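Local coordinates for uncharacterized protein (PDB 4Q34) that is uncharacterised but has an alpha/beta-hydrolase fold and probably acts as an esterase, at residues 115-119 against 296-300. Residues are numbered along the deposited sequence; the frame is centred on the assembly and turned at random.
Sequences RFRVG and NTHFP
F299 drives its ring edge into a face of F116: CE1 sits 3.5 Å above the F116 ring plane, over the ring centre, and the planes stand at 80°, a T-shaped pair with centroids 4.8 Å apart. H298 meets the same phenyl differently. Its CD2 lies 3.4 Å from F116 CD1, yet the rings, although tilted by just 14°, are slid so far past each other that they barely overlap.

A backbone bond pins F116 to H298. H298 N gives a nearly straight hydrogen bond, 2.9 Å long, to F116 O, and T297 CB packs 3.4 Å from that oxygen. With CG anti to the backbone N (chi1 176°), the H298 imidazole is carried out obliquely to the phenyl, which brings CD2 up to F116 CD1 and turns ND1 to a hydrogen bond with E199. The R117 guanidinium puts one face over H298 N, while its NH1 makes a salt bridge to E199, so both side chains converge on OE1 of that one carboxylate. Were F116 cut back to an alanine, the edge of F299 would probably lose the face it packs on and H298 CD2 its neighbour on that side.

Further out, both loops are braced. R117 leaves helix 109-115 with positive phi in a Schellman motif, while T297 OG1 accepts from F299 N at 3.0 Å to close an ST turn and is also hydrogen-bonded to D303. H298 O receives a bond from H175, and W262 brings a second ring against the imidazole.

H298 lies on the loop after strand 283-287, touches S176 in the turn after strand 170-175, and bonds to E199 just beyond strand 192-198. That layout is consistent with the Ser-His-Glu triad of an alpha/beta hydrolase, with F116 and R117 packed around its histidine.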
# COMPACT_ATOMS: atom_id res chain seq x y z
N ARG A 115 -13.59 -13.71 -15.58
CA ARG A 115 -13.76 -14.23 -14.24
C ARG A 115 -14.49 -13.23 -13.33
O ARG A 115 -15.24 -13.62 -12.44
CB ARG A 115 -12.37 -14.50 -13.64
CG ARG A 115 -12.36 -14.90 -12.19
CD ARG A 115 -13.20 -16.15 -11.96
NE ARG A 115 -12.97 -16.74 -10.64
CZ ARG A 115 -13.48 -17.92 -10.27
NH1 ARG A 115 -14.25 -18.61 -11.11
NH2 ARG A 115 -13.20 -18.41 -9.08
N PHE A 116 -14.24 -11.95 -13.57
CA PHE A 116 -14.86 -10.85 -12.80
C PHE A 116 -16.22 -10.42 -13.34
O PHE A 116 -16.87 -9.53 -12.77
CB PHE A 116 -13.90 -9.66 -12.72
CG PHE A 116 -12.65 -9.92 -11.90
CD1 PHE A 116 -12.62 -10.96 -10.95
CD2 PHE A 116 -11.52 -9.14 -12.07
CE1 PHE A 116 -11.50 -11.17 -10.16
CE2 PHE A 116 -10.40 -9.36 -11.29
CZ PHE A 116 -10.39 -10.36 -10.33
N ARG A 117 -16.62 -11.04 -14.45
CA ARG A 117 -17.90 -10.85 -15.08
C ARG A 117 -18.10 -9.41 -15.53
O ARG A 117 -19.18 -8.84 -15.45
CB ARG A 117 -19.01 -11.35 -14.17
CG ARG A 117 -18.85 -12.81 -13.74
CD ARG A 117 -20.16 -13.49 -13.27
NE ARG A 117 -20.95 -12.58 -12.45
CZ ARG A 117 -20.68 -12.27 -11.19
NH1 ARG A 117 -19.67 -12.84 -10.56
NH2 ARG A 117 -21.39 -11.34 -10.58
N VAL A 118 -17.05 -8.82 -16.09
CA VAL A 118 -17.19 -7.54 -16.79
C VAL A 118 -17.80 -7.83 -18.16
O VAL A 118 -18.54 -7.03 -18.69
CB VAL A 118 -15.83 -6.83 -16.95
CG1 VAL A 118 -15.99 -5.49 -17.65
CG2 VAL A 118 -15.19 -6.61 -15.59
N GLY A 119 -17.52 -9.01 -18.68
CA GLY A 119 -18.00 -9.39 -20.02
C GLY A 119 -17.32 -10.66 -20.47
O GLY A 119 -16.63 -11.32 -19.71
N ASN A 296 -24.30 -5.61 -11.93
CA ASN A 296 -23.10 -5.72 -11.13
C ASN A 296 -22.19 -6.85 -11.55
O ASN A 296 -22.63 -7.91 -11.99
CB ASN A 296 -23.44 -5.80 -9.62
CG ASN A 296 -23.92 -4.49 -9.07
OD1 ASN A 296 -25.14 -4.25 -8.89
ND2 ASN A 296 -22.97 -3.58 -8.87
N THR A 297 -20.89 -6.55 -11.39
CA THR A 297 -19.79 -7.43 -11.65
C THR A 297 -19.42 -8.12 -10.31
O THR A 297 -20.11 -8.04 -9.32
CB THR A 297 -18.57 -6.63 -12.21
OG1 THR A 297 -17.99 -5.84 -11.13
CG2 THR A 297 -19.00 -5.73 -13.36
N HIS A 298 -18.32 -8.85 -10.34
CA HIS A 298 -17.75 -9.46 -9.15
C HIS A 298 -17.27 -8.43 -8.16
O HIS A 298 -17.08 -8.80 -7.05
CB HIS A 298 -16.60 -10.35 -9.58
CG HIS A 298 -15.83 -10.97 -8.46
ND1 HIS A 298 -16.41 -11.84 -7.56
CD2 HIS A 298 -14.52 -10.94 -8.17
CE1 HIS A 298 -15.48 -12.26 -6.71
NE2 HIS A 298 -14.33 -11.71 -7.06
N PHE A 299 -17.11 -7.16 -8.56
CA PHE A 299 -16.73 -6.06 -7.63
C PHE A 299 -17.85 -5.02 -7.44
O PHE A 299 -17.72 -3.88 -7.89
CB PHE A 299 -15.52 -5.29 -8.10
CG PHE A 299 -14.24 -6.04 -8.09
CD1 PHE A 299 -13.99 -7.04 -8.99
CD2 PHE A 299 -13.22 -5.68 -7.24
CE1 PHE A 299 -12.81 -7.73 -8.99
CE2 PHE A 299 -12.01 -6.35 -7.25
CZ PHE A 299 -11.81 -7.40 -8.13
N PRO A 300 -18.94 -5.40 -6.77
CA PRO A 300 -20.04 -4.44 -6.65
C PRO A 300 -19.69 -3.17 -5.91
O PRO A 300 -20.27 -2.11 -6.18
CB PRO A 300 -21.11 -5.23 -5.87
CG PRO A 300 -20.80 -6.65 -6.14
CD PRO A 300 -19.32 -6.72 -6.24